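Local structure of cephalosporin acylase (Bacillus halodurans, 2NLZ) at residues A465-R470 with T528-D533; H448-M453 with P469-T474; Y162-Y167 with G190-V195. The protein probably cleaves amide bonds as an Ntn hydrolase related to gamma-glutamyltranspeptidases and cephalosporin acylases, its physiological substrate being unknown. The protein carries 1 engineered substitution. All coordinates share one frame; numbering follows the deposited sequence.

Overall arrangement
Contacts 1 and 2 form one continuous region, whereas contact 3 stands apart, a worked example of how a large Ntn-hydrolase fold is tied together locally. Along the chain contact 3 closes first, joining helix 157-173 to the loop before strand 198-199. Helix 444-457, helix 462-467 and strand 471-473 then follow one another; contact 2 links the first to the last, and contact 1 links the end of helix 462-467 to the loop after strand 524-528. Their centres lie about 12 Å apart; that of contact 3 is about 25 Å from contact 1 and 30 Å from contact 2. Arg-470 belongs to both contacts 1 and 2, so these elements meet at one buried point, while contact 3 is separate, partly buried packing.

Contact 1. Residues A465-R470 with T528-D533; sequences ALDAPR and TEPRTD
A buried salt-bridge network of Arg-470, Glu-529 and Arg-531 joins the end of helix 462-467 to the type I beta turn Glu-529 to Thr-532, within the gamma-glutamyltranspeptidase fold. Leu-466 opens the contact: its CD2 rests against the backbone at Thr-528, and its carbonyl oxygen receives a nearly straight hydrogen bond from Arg-531 (NH1 to O 2.9 Å, 167°), the donor standing above the carbonyl plane. Asp-467 OD1 lies 3.2 Å from Pro-530 CG, while the same oxygen is bound by Gln-463 and by Ser-14 of the second subunit. At Ala-468 the chain leaves the helix, and its O accepts a weak bond from Arg-531 NH2. Arg-470, its chain extended from CG to NE, meets Glu-529 tip to tip and grips it end-on, NH1 and NH2 both converging on OE2, with the guanidinium and carboxylate planes almost perpendicular. The Arg-470 guanidinium also lies flat on that of Arg-531, centres 3.5 Å apart and planes inclined by 24°. Such stacking of like charges is presumably made tolerable by Glu-529, whose two oxygens each meet the edge of one guanidinium, and Glu-482 adds a second carboxylate at Arg-531 NE. Bent at chi2 (57°), Glu-529 turns its other oxygen back to its own turn: OE1 takes Arg-531 NH1 on its syn lone pair at 2.7 Å and Arg-531 N on its anti lone pair at 2.8 Å.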
loop_
_atom_site.group_PDB
_atom_site.type_symbol
_atom_site.label_atom_id
_atom_site.label_comp_id
_atom_site.label_asym_id
_atom_site.label_seq_id
_atom_site.Cartn_x
_atom_site.Cartn_y
_atom_site.Cartn_z
ATOM N N ALA D 465 -13.664 -12.455 -1.038
ATOM C CA ALA D 465 -14.127 -12.494 -2.431
ATOM C C ALA D 465 -14.757 -11.170 -2.805
ATOM O O ALA D 465 -14.617 -10.704 -3.936
ATOM C CB ALA D 465 -15.106 -13.627 -2.654
ATOM N N LEU D 466 -15.441 -10.578 -1.833
ATOM C CA LEU D 466 -16.075 -9.273 -1.976
ATOM C C LEU D 466 -15.082 -8.106 -1.851
ATOM O O LEU D 466 -15.207 -7.117 -2.564
ATOM C CB LEU D 466 -17.182 -9.140 -0.932
ATOM C CG LEU D 466 -18.625 -9.430 -1.333
ATOM C CD1 LEU D 466 -18.724 -10.215 -2.602
ATOM C CD2 LEU D 466 -19.293 -10.146 -0.214
ATOM N N ASP D 467 -14.116 -8.228 -0.940
ATOM C CA ASP D 467 -13.043 -7.233 -0.761
ATOM C C ASP D 467 -12.193 -7.030 -2.008
ATOM O O ASP D 467 -11.757 -5.910 -2.272
ATOM C CB ASP D 467 -12.100 -7.650 0.376
ATOM C CG ASP D 467 -12.757 -7.602 1.739
ATOM O OD1 ASP D 467 -13.726 -6.825 1.910
ATOM O OD2 ASP D 467 -12.299 -8.343 2.638
ATOM N N ALA D 468 -11.952 -8.127 -2.739
ATOM C CA ALA D 468 -11.088 -8.169 -3.922
ATOM C C ALA D 468 -11.395 -7.062 -4.938
ATOM O O ALA D 468 -12.567 -6.776 -5.213
ATOM C CB ALA D 468 -11.177 -9.534 -4.582
ATOM N N PRO D 469 -10.335 -6.424 -5.478
ATOM C CA PRO D 469 -10.464 -5.342 -6.460
ATOM C C PRO D 469 -11.179 -5.822 -7.708
ATOM O O PRO D 469 -11.058 -6.995 -8.071
ATOM C CB PRO D 469 -9.014 -4.982 -6.789
ATOM C CG PRO D 469 -8.203 -6.183 -6.358
ATOM C CD PRO D 469 -8.923 -6.714 -5.165
ATOM N N ARG D 470 -11.921 -4.926 -8.347
ATOM C CA ARG D 470 -12.814 -5.323 -9.421
ATOM C C ARG D 470 -12.542 -4.620 -10.727
ATOM O O ARG D 470 -12.124 -3.471 -10.756
ATOM C CB ARG D 470 -14.272 -5.114 -9.018
ATOM C CG ARG D 470 -14.762 -6.103 -7.962
ATOM C CD ARG D 470 -16.113 -5.698 -7.420
ATOM N NE ARG D 470 -16.424 -6.362 -6.161
ATOM C CZ ARG D 470 -17.343 -5.938 -5.292
ATOM N NH1 ARG D 470 -18.046 -4.837 -5.548
ATOM N NH2 ARG D 470 -17.556 -6.613 -4.158
ATOM N N THR D 528 -20.117 -9.359 3.395
ATOM C CA THR D 528 -20.929 -8.211 2.999
ATOM C C THR D 528 -20.077 -7.192 2.231
ATOM O O THR D 528 -18.865 -7.123 2.418
ATOM C CB THR D 528 -21.618 -7.569 4.239
ATOM O OG1 THR D 528 -22.678 -6.700 3.827
ATOM C CG2 THR D 528 -20.611 -6.822 5.137
ATOM N N GLU D 529 -20.719 -6.420 1.358
ATOM C CA GLU D 529 -20.039 -5.395 0.562
ATOM C C GLU D 529 -19.332 -4.342 1.413
ATOM O O GLU D 529 -19.983 -3.603 2.131
ATOM C CB GLU D 529 -21.049 -4.696 -0.352
ATOM C CG GLU D 529 -20.447 -3.585 -1.178
ATOM C CD GLU D 529 -19.309 -4.077 -2.023
ATOM O OE1 GLU D 529 -18.169 -3.623 -1.778
ATOM O OE2 GLU D 529 -19.554 -4.939 -2.899
ATOM N N PRO D 530 -17.996 -4.275 1.338
ATOM C CA PRO D 530 -17.308 -3.240 2.100
ATOM C C PRO D 530 -17.448 -1.830 1.500
ATOM O O PRO D 530 -17.367 -0.851 2.237
ATOM C CB PRO D 530 -15.855 -3.709 2.092
ATOM C CG PRO D 530 -15.726 -4.544 0.879
ATOM C CD PRO D 530 -17.058 -5.150 0.611
ATOM N N ARG D 531 -17.692 -1.722 0.196
ATOM C CA ARG D 531 -17.797 -0.409 -0.454
ATOM C C ARG D 531 -19.019 0.451 -0.070
ATOM O O ARG D 531 -19.189 1.555 -0.593
ATOM C CB ARG D 531 -17.736 -0.562 -1.970
ATOM C CG ARG D 531 -16.410 -1.069 -2.464
ATOM C CD ARG D 531 -16.542 -1.648 -3.850
ATOM N NE ARG D 531 -15.361 -2.413 -4.249
ATOM C CZ ARG D 531 -15.088 -3.653 -3.849
ATOM N NH1 ARG D 531 -15.895 -4.285 -3.014
ATOM N NH2 ARG D 531 -13.993 -4.256 -4.278
ATOM N N THR D 532 -19.850 -0.047 0.843
ATOM C CA THR D 532 -21.087 0.623 1.209
ATOM C C THR D 532 -21.461 0.345 2.675
ATOM O O THR D 532 -20.744 -0.371 3.374
ATOM C CB THR D 532 -22.231 0.214 0.240
ATOM O OG1 THR D 532 -23.364 1.069 0.418
ATOM C CG2 THR D 532 -22.647 -1.232 0.454
ATOM N N ASP D 533 -22.556 0.960 3.138
ATOM C CA ASP D 533 -23.182 0.635 4.419
ATOM C C ASP D 533 -23.826 -0.705 4.217
ATOM O O ASP D 533 -24.347 -0.977 3.148
ATOM C CB ASP D 533 -24.301 1.618 4.765
ATOM C CG ASP D 533 -23.866 3.065 4.729
ATOM O OD1 ASP D 533 -22.956 3.446 5.494
ATOM O OD2 ASP D 533 -24.472 3.830 3.950
#

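Contact 2. Residues H448-M453 with P469-T474; sequences HMQVMM and PRWQWT
Helix 444-457 runs past the start of strand 471-473 with its closest backbone approach at Gln-450 and Arg-470, whose CA atoms are 7.7 Å apart. This is a helix-to-strand-edge contact within the gamma-glutamyltranspeptidase (Ntn-hydrolase) fold, in which one glutamine takes the place of a backbone partner for Trp-471. Gln-450, with CG anti to its carbonyl carbon and the chain extended beyond, presents its amide to both backbone polar atoms of that residue. Gln-450 OE1 accepts from Trp-471 N at 3.2 Å, in the carbonyl plane and on a lone pair, and Gln-450 NE2 donates to Trp-471 O at 2.9 Å. NE2 also binds Gln-446 O one helical turn earlier, so the amide's rotation is fixed. The indole folds back over this amide because its CG sits between the backbone N and the carbonyl carbon (chi1 54°), the crowded position. The planes stack within 9° of each other, NE2 lying over the centre of the ring. Indole NE1 is bound by Gln-300 of helix 294-314. An alanine in place of Trp-471 removes the indole, and would probably leave the Gln-450 amide without its stacked cover, Gln-300 without its indole N-H donor and Met-449 CE without its ring edge. Met-449 completes the setting from that edge, bending at chi3 (53°) to bring its CE in plane beside Trp-471 CZ2 and CH2.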
loop_
_atom_site.group_PDB
_atom_site.type_symbol
_atom_site.label_atom_id
_atom_site.label_comp_id
_atom_site.label_asym_id
_atom_site.label_seq_id
_atom_site.Cartn_x
_atom_site.Cartn_y
_atom_site.Cartn_z
ATOM N N HIS D 448 -20.657 -11.427 -11.042
ATOM C CA HIS D 448 -20.932 -12.845 -10.853
ATOM C C HIS D 448 -19.729 -13.690 -11.299
ATOM O O HIS D 448 -19.351 -14.648 -10.621
ATOM C CB HIS D 448 -22.179 -13.256 -11.637
ATOM C CG HIS D 448 -23.466 -12.932 -10.946
ATOM N ND1 HIS D 448 -24.574 -13.745 -11.029
ATOM C CD2 HIS D 448 -23.823 -11.893 -10.152
ATOM C CE1 HIS D 448 -25.559 -13.219 -10.322
ATOM N NE2 HIS D 448 -25.132 -12.091 -9.786
ATOM N N MET D 449 -19.121 -13.333 -12.426
ATOM C CA MET D 449 -17.968 -14.089 -12.899
ATOM C C MET D 449 -16.810 -13.942 -11.931
ATOM O O MET D 449 -16.101 -14.914 -11.657
ATOM C CB MET D 449 -17.526 -13.661 -14.302
ATOM C CG MET D 449 -16.612 -14.692 -14.960
ATOM S SD MET D 449 -15.827 -14.303 -16.554
ATOM C CE MET D 449 -15.072 -12.767 -16.137
ATOM N N GLN D 450 -16.631 -12.730 -11.403
ATOM C CA GLN D 450 -15.515 -12.477 -10.496
ATOM C C GLN D 450 -15.669 -13.210 -9.167
ATOM O O GLN D 450 -14.745 -13.925 -8.785
ATOM C CB GLN D 450 -15.219 -10.983 -10.339
ATOM C CG GLN D 450 -14.578 -10.390 -11.597
ATOM C CD GLN D 450 -14.627 -8.866 -11.643
ATOM O OE1 GLN D 450 -13.844 -8.192 -10.977
ATOM N NE2 GLN D 450 -15.525 -8.321 -12.452
ATOM N N VAL D 451 -16.830 -13.102 -8.503
ATOM C CA VAL D 451 -17.006 -13.812 -7.222
ATOM C C VAL D 451 -16.940 -15.327 -7.401
ATOM O O VAL D 451 -16.425 -16.026 -6.525
ATOM C CB VAL D 451 -18.285 -13.423 -6.399
ATOM C CG1 VAL D 451 -18.382 -11.926 -6.186
ATOM C CG2 VAL D 451 -19.541 -13.949 -7.041
ATOM N N MET D 452 -17.433 -15.827 -8.538
ATOM C CA MET D 452 -17.398 -17.271 -8.795
ATOM C C MET D 452 -15.973 -17.783 -8.954
ATOM O O MET D 452 -15.605 -18.823 -8.395
ATOM C CB MET D 452 -18.280 -17.678 -9.989
ATOM C CG MET D 452 -19.789 -17.787 -9.674
ATOM S SD MET D 452 -20.171 -18.867 -8.274
ATOM C CE MET D 452 -20.169 -17.756 -6.863
ATOM N N MET D 453 -15.160 -17.035 -9.689
ATOM C CA MET D 453 -13.760 -17.412 -9.854
ATOM C C MET D 453 -12.949 -17.176 -8.580
ATOM O O MET D 453 -12.075 -17.972 -8.242
ATOM C CB MET D 453 -13.154 -16.683 -11.034
ATOM C CG MET D 453 -13.706 -17.164 -12.328
ATOM S SD MET D 453 -12.535 -16.828 -13.621
ATOM C CE MET D 453 -13.511 -15.726 -14.582
ATOM N N PRO D 469 -10.335 -6.424 -5.478
ATOM C CA PRO D 469 -10.464 -5.342 -6.460
ATOM C C PRO D 469 -11.179 -5.822 -7.708
ATOM O O PRO D 469 -11.058 -6.995 -8.071
ATOM C CB PRO D 469 -9.014 -4.982 -6.789
ATOM C CG PRO D 469 -8.203 -6.183 -6.358
ATOM C CD PRO D 469 -8.923 -6.714 -5.165
ATOM N N ARG D 470 -11.921 -4.926 -8.347
ATOM C CA ARG D 470 -12.814 -5.323 -9.421
ATOM C C ARG D 470 -12.542 -4.620 -10.727
ATOM O O ARG D 470 -12.124 -3.471 -10.756
ATOM C CB ARG D 470 -14.272 -5.114 -9.018
ATOM C CG ARG D 470 -14.762 -6.103 -7.962
ATOM C CD ARG D 470 -16.113 -5.698 -7.420
ATOM N NE ARG D 470 -16.424 -6.362 -6.161
ATOM C CZ ARG D 470 -17.343 -5.938 -5.292
ATOM N NH1 ARG D 470 -18.046 -4.837 -5.548
ATOM N NH2 ARG D 470 -17.556 -6.613 -4.158
ATOM N N TRP D 471 -12.783 -5.336 -11.815
ATOM C CA TRP D 471 -12.761 -4.757 -13.140
ATOM C C TRP D 471 -14.164 -4.818 -13.724
ATOM O O TRP D 471 -14.984 -5.634 -13.285
ATOM C CB TRP D 471 -11.796 -5.533 -14.036
ATOM C CG TRP D 471 -12.096 -6.989 -14.065
ATOM C CD1 TRP D 471 -11.530 -7.961 -13.283
ATOM C CD2 TRP D 471 -13.052 -7.651 -14.904
ATOM N NE1 TRP D 471 -12.075 -9.183 -13.589
ATOM C CE2 TRP D 471 -13.013 -9.017 -14.577
ATOM C CE3 TRP D 471 -13.935 -7.218 -15.896
ATOM C CZ2 TRP D 471 -13.826 -9.952 -15.207
ATOM C CZ3 TRP D 471 -14.750 -8.151 -16.519
ATOM C CH2 TRP D 471 -14.689 -9.499 -16.175
ATOM N N GLN D 472 -14.438 -3.957 -14.706
ATOM C CA GLN D 472 -15.644 -4.091 -15.519
ATOM C C GLN D 472 -15.497 -3.544 -16.929
ATOM O O GLN D 472 -15.006 -2.437 -17.125
ATOM C CB GLN D 472 -16.880 -3.507 -14.830
ATOM C CG GLN D 472 -16.980 -2.006 -14.759
ATOM C CD GLN D 472 -18.371 -1.574 -14.352
ATOM O OE1 GLN D 472 -19.368 -2.038 -14.916
ATOM N NE2 GLN D 472 -18.452 -0.695 -13.362
ATOM N N TRP D 473 -15.922 -4.345 -17.905
ATOM C CA TRP D 473 -15.910 -3.955 -19.316
ATOM C C TRP D 473 -17.127 -3.091 -19.658
ATOM O O TRP D 473 -18.234 -3.381 -19.215
ATOM C CB TRP D 473 -15.890 -5.211 -20.191
ATOM C CG TRP D 473 -16.267 -4.973 -21.601
ATOM C CD1 TRP D 473 -15.457 -4.538 -22.595
ATOM C CD2 TRP D 473 -17.555 -5.153 -22.179
ATOM N NE1 TRP D 473 -16.155 -4.439 -23.768
ATOM C CE2 TRP D 473 -17.451 -4.809 -23.538
ATOM C CE3 TRP D 473 -18.790 -5.567 -21.678
ATOM C CZ2 TRP D 473 -18.537 -4.867 -24.408
ATOM C CZ3 TRP D 473 -19.869 -5.627 -22.546
ATOM C CH2 TRP D 473 -19.734 -5.277 -23.896
ATOM N N THR D 474 -16.921 -2.043 -20.454
ATOM C CA THR D 474 -18.026 -1.174 -20.890
ATOM C C THR D 474 -18.301 -1.197 -22.403
ATOM O O THR D 474 -19.351 -1.680 -22.827
ATOM C CB THR D 474 -17.835 0.302 -20.448
ATOM O OG1 THR D 474 -16.615 0.825 -20.999
ATOM C CG2 THR D 474 -17.820 0.424 -18.928
#

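Contact 3. Residues Y162-Y167 with G190-V195; sequences YWKAAY and GRAPRV
Helix 157-173 carries an aromatic face, and the loop between helix 180-186 and strand 198-199 packs on it without regular secondary structure. The contact is built largely of apolar and CH-pi packing. Ala-192 sits at the middle of the contact, its methyl pointing toward the helix and resting on one turn of it. Ala-192 CB lies 3.5 Å from Trp-163 O and also touches Lys-164 CA and Tyr-167 CB. The aromatic side chains, one turn apart, both have CG anti to the backbone N (chi1 -154° in Trp-163 and -179° in Tyr-167), and so reach outward past this methyl. Pro-193 crosses the indole at about a right angle: its CD sits over the five-membered ring of Trp-163, 3.6 Å from the centroid, a CH-pi contact close to the ring normal, while CG leans toward CE2 and CZ2. Arg-191 makes a looser one with its backbone, CA lying 4.0 Å from the centroid of the Tyr-167 ring, over one face. Beyond it, Tyr-167 OH is 2.9 Å from Gly-190 O. Arg-191 turns its guanidinium to Glu-197 instead, in a salt bridge through NH1. Around the contact, Trp-163 NE1 is bound by Phe-186 O at the end of helix 180-186, and the indole meets Phe-381 and Trp-199 of strand 198-199 edge-to-face, so the tryptophan joins helix 157-173 to both elements flanking the loop.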
loop_
_atom_site.group_PDB
_atom_site.type_symbol
_atom_site.label_atom_id
_atom_site.label_comp_id
_atom_site.label_asym_id
_atom_site.label_seq_id
_atom_site.Cartn_x
_atom_site.Cartn_y
_atom_site.Cartn_z
ATOM N N TYR D 162 -26.465 9.892 -2.929
ATOM C CA TYR D 162 -27.209 9.489 -4.116
ATOM C C TYR D 162 -28.600 10.099 -4.151
ATOM O O TYR D 162 -29.152 10.316 -5.226
ATOM C CB TYR D 162 -27.309 7.973 -4.214
ATOM C CG TYR D 162 -26.007 7.286 -4.516
ATOM C CD1 TYR D 162 -25.282 6.662 -3.505
ATOM C CD2 TYR D 162 -25.497 7.252 -5.817
ATOM C CE1 TYR D 162 -24.083 6.023 -3.775
ATOM C CE2 TYR D 162 -24.293 6.615 -6.102
ATOM C CZ TYR D 162 -23.594 6.004 -5.071
ATOM O OH TYR D 162 -22.403 5.368 -5.328
ATOM N N TRP D 163 -29.155 10.362 -2.971
ATOM C CA TRP D 163 -30.432 11.043 -2.856
ATOM C C TRP D 163 -30.270 12.503 -3.291
ATOM O O TRP D 163 -31.130 13.043 -3.980
ATOM C CB TRP D 163 -30.938 10.955 -1.413
ATOM C CG TRP D 163 -32.431 11.049 -1.218
ATOM C CD1 TRP D 163 -33.306 11.885 -1.864
ATOM C CD2 TRP D 163 -33.213 10.304 -0.282
ATOM N NE1 TRP D 163 -34.584 11.693 -1.394
ATOM C CE2 TRP D 163 -34.553 10.727 -0.424
ATOM C CE3 TRP D 163 -32.914 9.313 0.656
ATOM C CZ2 TRP D 163 -35.588 10.185 0.338
ATOM C CZ3 TRP D 163 -33.941 8.785 1.417
ATOM C CH2 TRP D 163 -35.258 9.218 1.251
ATOM N N LYS D 164 -29.165 13.133 -2.892
ATOM C CA LYS D 164 -28.888 14.511 -3.293
ATOM C C LYS D 164 -28.606 14.609 -4.769
ATOM O O LYS D 164 -29.062 15.543 -5.408
ATOM C CB LYS D 164 -27.722 15.113 -2.517
ATOM C CG LYS D 164 -28.136 15.891 -1.284
ATOM C CD LYS D 164 -27.199 17.066 -1.061
ATOM C CE LYS D 164 -27.304 18.066 -2.199
ATOM N NZ LYS D 164 -26.055 18.844 -2.341
ATOM N N ALA D 165 -27.857 13.640 -5.297
ATOM C CA ALA D 165 -27.534 13.575 -6.723
ATOM C C ALA D 165 -28.797 13.444 -7.558
ATOM O O ALA D 165 -28.927 14.078 -8.606
ATOM C CB ALA D 165 -26.591 12.415 -7.009
ATOM N N ALA D 166 -29.727 12.627 -7.072
ATOM C CA ALA D 166 -31.012 12.439 -7.731
ATOM C C ALA D 166 -31.858 13.696 -7.661
ATOM O O ALA D 166 -32.609 13.968 -8.581
ATOM C CB ALA D 166 -31.765 11.264 -7.137
ATOM N N TYR D 167 -31.735 14.455 -6.577
ATOM C CA TYR D 167 -32.438 15.732 -6.466
ATOM C C TYR D 167 -31.830 16.801 -7.386
ATOM O O TYR D 167 -32.546 17.395 -8.197
ATOM C CB TYR D 167 -32.488 16.230 -5.013
ATOM C CG TYR D 167 -33.222 17.548 -4.861
ATOM C CD1 TYR D 167 -32.529 18.745 -4.684
ATOM C CD2 TYR D 167 -34.610 17.603 -4.925
ATOM C CE1 TYR D 167 -33.202 19.963 -4.561
ATOM C CE2 TYR D 167 -35.293 18.815 -4.799
ATOM C CZ TYR D 167 -34.583 19.987 -4.619
ATOM O OH TYR D 167 -35.261 21.178 -4.497
ATOM N N GLY D 190 -38.172 20.414 0.396
ATOM C CA GLY D 190 -37.701 21.218 -0.731
ATOM C C GLY D 190 -36.230 21.001 -1.046
ATOM O O GLY D 190 -35.604 21.812 -1.728
ATOM N N ARG D 191 -35.685 19.905 -0.526
ATOM C CA ARG D 191 -34.346 19.436 -0.850
ATOM C C ARG D 191 -34.261 17.951 -0.491
ATOM O O ARG D 191 -35.203 17.385 0.071
ATOM C CB ARG D 191 -33.269 20.280 -0.141
ATOM C CG ARG D 191 -32.792 19.806 1.226
ATOM C CD ARG D 191 -33.643 20.308 2.361
ATOM N NE ARG D 191 -33.183 19.762 3.627
ATOM C CZ ARG D 191 -33.374 20.319 4.818
ATOM N NH1 ARG D 191 -32.900 19.713 5.893
ATOM N NH2 ARG D 191 -34.018 21.474 4.945
ATOM N N ALA D 192 -33.155 17.309 -0.846
ATOM C CA ALA D 192 -32.916 15.931 -0.436
ATOM C C ALA D 192 -32.425 15.903 1.014
ATOM O O ALA D 192 -31.667 16.786 1.415
ATOM C CB ALA D 192 -31.907 15.275 -1.358
ATOM N N PRO D 193 -32.849 14.889 1.798
ATOM C CA PRO D 193 -32.484 14.717 3.213
ATOM C C PRO D 193 -30.990 14.821 3.480
ATOM O O PRO D 193 -30.195 14.283 2.718
ATOM C CB PRO D 193 -32.935 13.293 3.519
ATOM C CG PRO D 193 -34.018 13.022 2.561
ATOM C CD PRO D 193 -33.736 13.810 1.328
ATOM N N ARG D 194 -30.619 15.513 4.553
ATOM C CA ARG D 194 -29.212 15.665 4.924
ATOM C C ARG D 194 -28.779 14.460 5.744
ATOM O O ARG D 194 -29.606 13.639 6.128
ATOM C CB ARG D 194 -28.983 16.949 5.738
ATOM C CG ARG D 194 -29.548 18.211 5.117
ATOM C CD ARG D 194 -29.206 19.457 5.930
ATOM N NE ARG D 194 -29.970 20.621 5.474
ATOM C CZ ARG D 194 -29.681 21.355 4.399
ATOM N NH1 ARG D 194 -28.631 21.068 3.636
ATOM N NH2 ARG D 194 -30.450 22.387 4.077
ATOM N N VAL D 195 -27.484 14.356 6.008
ATOM C CA VAL D 195 -26.965 13.319 6.884
ATOM C C VAL D 195 -27.543 13.499 8.285
ATOM O O VAL D 195 -27.510 14.594 8.842
ATOM C CB VAL D 195 -25.435 13.386 6.982
ATOM C CG1 VAL D 195 -24.897 12.143 7.654
ATOM C CG2 VAL D 195 -24.819 13.568 5.603
#